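Local coordinates for protein acetyl-CoA acetyltransferase A (PDB 6BJA) that probably catalyses transfer of acyl groups to and from coenzyme A as a thiolase, with acetyl-CoA C-acetyltransferase activity in lipid metabolism, at residues D222-Y225 with K226-I229; G354-L357 with G358-A362. All coordinates share one frame; numbering follows the deposited sequence.

Contact 1 of 2, residues D222-Y225 with K226-I229. With COA (coenzyme A), chain C.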
loop_
_atom_site.group_PDB
_atom_site.type_symbol
_atom_site.label_atom_id
_atom_site.label_comp_id
_atom_site.label_asym_id
_atom_site.label_seq_id
_atom_site.Cartn_x
_atom_site.Cartn_y
_atom_site.Cartn_z
ATOM N N ASP A 222 27.598 -20.473 2.925
ATOM C CA ASP A 222 26.874 -19.569 3.791
ATOM C C ASP A 222 27.421 -18.152 3.651
ATOM O O ASP A 222 28.632 -17.960 3.500
ATOM C CB ASP A 222 26.981 -20.017 5.254
ATOM C CG ASP A 222 26.383 -21.393 5.502
ATOM O OD1 ASP A 222 25.310 -21.724 4.930
ATOM O OD2 ASP A 222 26.979 -22.152 6.285
ATOM N N GLU A 223 26.543 -17.159 3.711
ATOM C CA GLU A 223 26.944 -15.766 3.523
ATOM C C GLU A 223 27.218 -14.989 4.798
ATOM O O GLU A 223 28.080 -14.130 4.815
ATOM C CB GLU A 223 25.870 -15.017 2.717
ATOM C CG GLU A 223 25.693 -15.537 1.322
ATOM C CD GLU A 223 24.877 -14.623 0.406
ATOM O OE1 GLU A 223 23.974 -13.909 0.901
ATOM O OE2 GLU A 223 25.152 -14.614 -0.823
ATOM N N GLU A 224 26.456 -15.240 5.861
ATOM C CA GLU A 224 26.497 -14.331 7.005
ATOM C C GLU A 224 27.841 -14.307 7.700
ATOM O O GLU A 224 28.250 -13.257 8.194
ATOM C CB GLU A 224 25.412 -14.691 8.020
ATOM C CG GLU A 224 25.546 -13.960 9.384
ATOM C CD GLU A 224 25.517 -12.423 9.313
ATOM O OE1 GLU A 224 24.865 -11.862 8.386
ATOM O OE2 GLU A 224 26.119 -11.769 10.228
ATOM N N TYR A 225 28.530 -15.440 7.771
ATOM C CA TYR A 225 29.716 -15.511 8.630
ATOM C C TYR A 225 30.829 -14.614 8.104
ATOM O O TYR A 225 31.737 -14.243 8.863
ATOM C CB TYR A 225 30.200 -16.954 8.771
ATOM C CG TYR A 225 31.015 -17.480 7.605
ATOM C CD1 TYR A 225 30.400 -18.087 6.525
ATOM C CD2 TYR A 225 32.398 -17.384 7.603
ATOM C CE1 TYR A 225 31.130 -18.566 5.457
ATOM C CE2 TYR A 225 33.136 -17.858 6.538
ATOM C CZ TYR A 225 32.506 -18.450 5.477
ATOM O OH TYR A 225 33.244 -18.935 4.403
ATOM N N LYS A 226 30.757 -14.261 6.821
ATOM C CA LYS A 226 31.771 -13.389 6.211
ATOM C C LYS A 226 31.573 -11.905 6.527
ATOM O O LYS A 226 32.448 -11.082 6.223
ATOM C CB LYS A 226 31.782 -13.586 4.692
ATOM C CG LYS A 226 32.028 -15.022 4.286
ATOM C CD LYS A 226 31.952 -15.202 2.776
ATOM C CE LYS A 226 31.354 -16.552 2.397
ATOM N NZ LYS A 226 31.454 -16.827 0.939
ATOM N N ARG A 227 30.456 -11.570 7.165
ATOM C CA ARG A 227 30.053 -10.173 7.329
ATOM C C ARG A 227 30.492 -9.561 8.648
ATOM O O ARG A 227 30.262 -8.377 8.878
ATOM C CB ARG A 227 28.538 -10.043 7.198
ATOM C CG ARG A 227 28.080 -10.558 5.879
ATOM C CD ARG A 227 26.708 -10.083 5.453
ATOM N NE ARG A 227 26.510 -10.613 4.104
ATOM C CZ ARG A 227 25.634 -10.169 3.213
ATOM N NH1 ARG A 227 24.804 -9.166 3.502
ATOM N NH2 ARG A 227 25.591 -10.757 2.028
ATOM N N LEU A 228 31.118 -10.352 9.508
ATOM C CA LEU A 228 31.593 -9.825 10.791
ATOM C C LEU A 228 32.584 -8.681 10.570
ATOM O O LEU A 228 33.512 -8.805 9.774
ATOM C CB LEU A 228 32.266 -10.925 11.616
ATOM C CG LEU A 228 32.910 -10.495 12.936
ATOM C CD1 LEU A 228 31.824 -10.070 13.908
ATOM C CD2 LEU A 228 33.775 -11.616 13.509
ATOM N N ILE A 229 32.370 -7.574 11.275
ATOM C CA ILE A 229 33.357 -6.492 11.359
ATOM C C ILE A 229 33.796 -6.434 12.816
ATOM O O ILE A 229 33.138 -5.782 13.619
ATOM C CB ILE A 229 32.774 -5.138 10.924
ATOM C CG1 ILE A 229 32.149 -5.231 9.531
ATOM C CG2 ILE A 229 33.855 -4.060 10.935
ATOM C CD1 ILE A 229 31.221 -4.074 9.222
HETATM N N1A COA C . 29.751 -7.357 13.262
HETATM C C2A COA C . 29.949 -6.028 13.334
HETATM N N3A COA C . 28.981 -5.121 13.137
HETATM C C4A COA C . 27.718 -5.501 12.853
HETATM C C5A COA C . 27.411 -6.932 12.765
HETATM C C6A COA C . 28.530 -7.873 12.993
HETATM N N6A COA C . 28.349 -9.208 12.939
HETATM N N7A COA C . 26.097 -7.017 12.473
HETATM C C8A COA C . 25.612 -5.751 12.384
HETATM N N9A COA C . 26.591 -4.843 12.619
HETATM C C1B COA C . 26.500 -3.358 12.606
HETATM C C2B COA C . 26.272 -2.882 11.181
HETATM O O2B COA C . 27.488 -2.457 10.562
HETATM C C3B COA C . 25.304 -1.724 11.287
HETATM O O3B COA C . 25.995 -0.523 10.919
HETATM P P3B COA C . 26.297 0.752 11.846
HETATM O O7A COA C . 26.890 0.269 13.148
HETATM O O8A COA C . 27.299 1.627 11.127
HETATM O O9A COA C . 25.019 1.512 12.103
HETATM C C4B COA C . 24.717 -1.824 12.697
HETATM O O4B COA C . 25.420 -2.854 13.400
HETATM C C5B COA C . 23.262 -2.247 12.618
HETATM O O5B COA C . 23.268 -3.561 12.067
HETATM P P1A COA C . 22.463 -3.976 10.732
HETATM O O1A COA C . 22.720 -3.033 9.581
HETATM O O2A COA C . 22.811 -5.392 10.328
HETATM O O3A COA C . 20.911 -3.885 11.080
HETATM P P2A COA C . 19.848 -3.749 9.885
HETATM O O4A COA C . 20.004 -2.409 9.198
HETATM O O5A COA C . 19.983 -4.890 8.899
HETATM O O6A COA C . 18.440 -3.842 10.637
HETATM C CBP COA C . 17.067 -5.707 11.097
HETATM C CCP COA C . 18.260 -4.904 11.567
HETATM C CDP COA C . 15.877 -4.774 11.073
HETATM C CEP COA C . 17.245 -6.204 9.658
HETATM C CAP COA C . 16.744 -6.805 12.127
HETATM O OAP COA C . 15.470 -7.370 11.784
HETATM C C9P COA C . 17.798 -7.889 12.224
HETATM O O9P COA C . 18.652 -8.033 11.363
HETATM N N8P COA C . 17.795 -8.717 13.272
HETATM C C7P COA C . 16.863 -8.667 14.379
HETATM C C6P COA C . 17.393 -9.509 15.531
HETATM C C5P COA C . 16.494 -10.704 15.693
HETATM O O5P COA C . 15.580 -10.700 16.514
HETATM N N4P COA C . 16.734 -11.717 14.872
HETATM C C3P COA C . 15.868 -12.882 14.870
HETATM C C2P COA C . 16.370 -14.042 15.698
HETATM S S1P COA C . 15.020 -14.715 16.687
HETATM O O HOH W 1 28.637 -12.394 2.688
#
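The carbonyl oxygen Glu223 O is gripped twice: water 1 donates to it at 2.8 Å, and the amide Lys226 N reaches it through a weak bond of 3.3 Å. The same water accepts from Arg227 NE at 3.1 Å, so the arginine side chain is tied back, through solvent, to the backbone four residues earlier. Glu223 and Arg227 run side by side in the same direction, with OE1 of Glu223 3.7 Å from NH2 of Arg227. This salt bridge is long and rests on charge alone, because the oxygen stands well out of the guanidinium plane and no N-H is aimed at it. The carboxylate of Glu223 has stronger partners outside the turn: OE2 is hydrogen-bonded to Thr27 OG1, and OE1 to Ser26 OG and the amide of Ser23. The turn itself is closed by Arg227 N donating to Glu224 O at 3.0 Å and 161°. This i to i+3 spacing is that of a 3-10 turn, and here it lies in the loop between strands 218-219 and 257-267. Tyr225 has CG in the cramped site between its backbone N and carbonyl carbon (chi1 80°), which turns one face of the ring to the side chain of Lys226. There CG of Lys226 makes a CH-pi contact, 3.7 Å from the centroid of the Tyr225 ring and almost on the ring normal. The tyrosine also stacks on Trp195, while Lys226 NZ forms a salt bridge with Glu221. Glu224 bonds through OE2 to Tyr188, a coenzyme A-binding residue of helix 177-197. Beyond the turn the chain reaches the N1A and C2A side of the adenine: CD1 of Leu228 lies 3.5 Å from N1A of coenzyme A, and Ile229 O approaches its C2A at 3.2 Å.

Contact 2 of 2, residues G354-L357 with G358-A362; sequences GHPL and GASGA
His355 places its CG anti to the backbone N (chi1 -176°), and Ser360 sets OG beside its own backbone N (chi1 -79°); together these rotations bring ND1 of the imidazole to 2.7 Å from the serine OG. The hydroxyl meets the ring at its edge, near its plane, in a hydrogen bond that either atom could donate. Water 2 is also bonded to Ser360 OG and donates to Gly354 O at 2.9 Å, giving the serine a second link to the preceding loop. One face of the imidazole carries CD2 of Leu357, 3.6 Å above the plane and offset toward the rim, so the ring is restrained at an edge and over a face. His355 is predicted to be an active-site proton acceptor and touches coenzyme A; Ser360 is thus placed as a second-shell partner that could fix the ring's rotation.

The backbone between them leads into helix 357-371. Pro356 O accepts from Ala359 N at 2.8 Å, with the donor 35° out of the carbonyl plane, and more weakly from Ser360 N. Ser360 N also makes a weak bond to Leu357 O at 3.3 Å. The CB atoms of Pro356 and Ala359 pack 4.1 Å apart alongside this turn, and water 3 accepts from Gly361 N and lies within bonding distance of Leu357 O. The whole unit is buried where the loop after helix 350-353 enters helix 357-371, with Pro356 and Leu357 against Glu123 of strand 116-124, and Pro356 and Ala362 against strand 257-267.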
loop_
_atom_site.group_PDB
_atom_site.type_symbol
_atom_site.label_atom_id
_atom_site.label_comp_id
_atom_site.label_asym_id
_atom_site.label_seq_id
_atom_site.Cartn_x
_atom_site.Cartn_y
_atom_site.Cartn_z
ATOM N N GLY A 354 23.333 -17.576 10.327
ATOM C CA GLY A 354 22.033 -17.047 9.918
ATOM C C GLY A 354 20.890 -17.889 10.433
ATOM O O GLY A 354 21.081 -19.028 10.841
ATOM N N HIS A 355 19.690 -17.315 10.432
ATOM C CA HIS A 355 18.551 -17.946 11.086
ATOM C C HIS A 355 17.282 -17.802 10.244
ATOM O O HIS A 355 16.424 -16.985 10.572
ATOM C CB HIS A 355 18.361 -17.321 12.475
ATOM C CG HIS A 355 17.285 -17.940 13.310
ATOM N ND1 HIS A 355 16.679 -19.144 13.023
ATOM C CD2 HIS A 355 16.676 -17.465 14.421
ATOM C CE1 HIS A 355 15.770 -19.405 13.951
ATOM N NE2 HIS A 355 15.754 -18.403 14.808
ATOM N N PRO A 356 17.172 -18.592 9.158
ATOM C CA PRO A 356 15.916 -18.633 8.408
ATOM C C PRO A 356 14.883 -19.366 9.258
ATOM O O PRO A 356 14.954 -20.587 9.353
ATOM C CB PRO A 356 16.274 -19.398 7.137
ATOM C CG PRO A 356 17.686 -19.794 7.280
ATOM C CD PRO A 356 18.103 -19.618 8.677
ATOM N N LEU A 357 13.948 -18.627 9.847
ATOM C CA LEU A 357 13.149 -19.145 10.959
ATOM C C LEU A 357 12.629 -20.556 10.758
ATOM O O LEU A 357 12.937 -21.440 11.537
ATOM C CB LEU A 357 11.952 -18.225 11.244
ATOM C CG LEU A 357 12.281 -16.778 11.613
ATOM C CD1 LEU A 357 10.993 -16.067 11.953
ATOM C CD2 LEU A 357 13.256 -16.673 12.777
ATOM N N GLY A 358 11.830 -20.774 9.713
ATOM C CA GLY A 358 11.199 -22.062 9.510
ATOM C C GLY A 358 12.169 -23.195 9.208
ATOM O O GLY A 358 11.847 -24.360 9.418
ATOM N N ALA A 359 13.367 -22.850 8.751
ATOM C CA ALA A 359 14.347 -23.848 8.376
ATOM C C ALA A 359 15.275 -24.261 9.518
ATOM O O ALA A 359 15.895 -25.324 9.442
ATOM C CB ALA A 359 15.194 -23.330 7.234
ATOM N N SER A 360 15.417 -23.424 10.540
ATOM C CA SER A 360 16.517 -23.643 11.479
ATOM C C SER A 360 16.420 -24.930 12.302
ATOM O O SER A 360 17.443 -25.541 12.610
ATOM C CB SER A 360 16.650 -22.441 12.413
ATOM O OG SER A 360 17.330 -21.407 11.733
ATOM N N GLY A 361 15.212 -25.355 12.638
ATOM C CA GLY A 361 15.047 -26.612 13.345
ATOM C C GLY A 361 15.663 -27.788 12.618
ATOM O O GLY A 361 16.483 -28.529 13.155
ATOM N N ALA A 362 15.300 -27.957 11.348
ATOM C CA ALA A 362 15.906 -29.020 10.555
ATOM C C ALA A 362 17.387 -28.737 10.260
ATOM O O ALA A 362 18.205 -29.657 10.195
ATOM C CB ALA A 362 15.146 -29.194 9.274
HETATM O O HOH W 2 20.240 -21.726 11.225
HETATM O O HOH W 3 12.555 -24.148 12.388
#

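How the contacts relate
Contact 2 is core, centred about 3 Å from the centre of the chain with every touching residue buried; contact 1 lies about 18 Å out and mixes buried with exposed residues. Both close with i to i+3 backbone bonds, contact 1 as a 3-10 turn in a loop and contact 2 where a loop enters helix 357-371. Charged pairs and a CH-pi contact mark residues 222-229, neutral backbone bonds and a histidine-serine pair residues 354-362. Their centres are about 17 Å apart, yet CB of Glu224 packs 4.2 Å from N of Gly354. One coenzyme A spans both, its adenine at residues 228-229 and its thiol end near His355, S1P lying 4.2 Å from NE2 of His355.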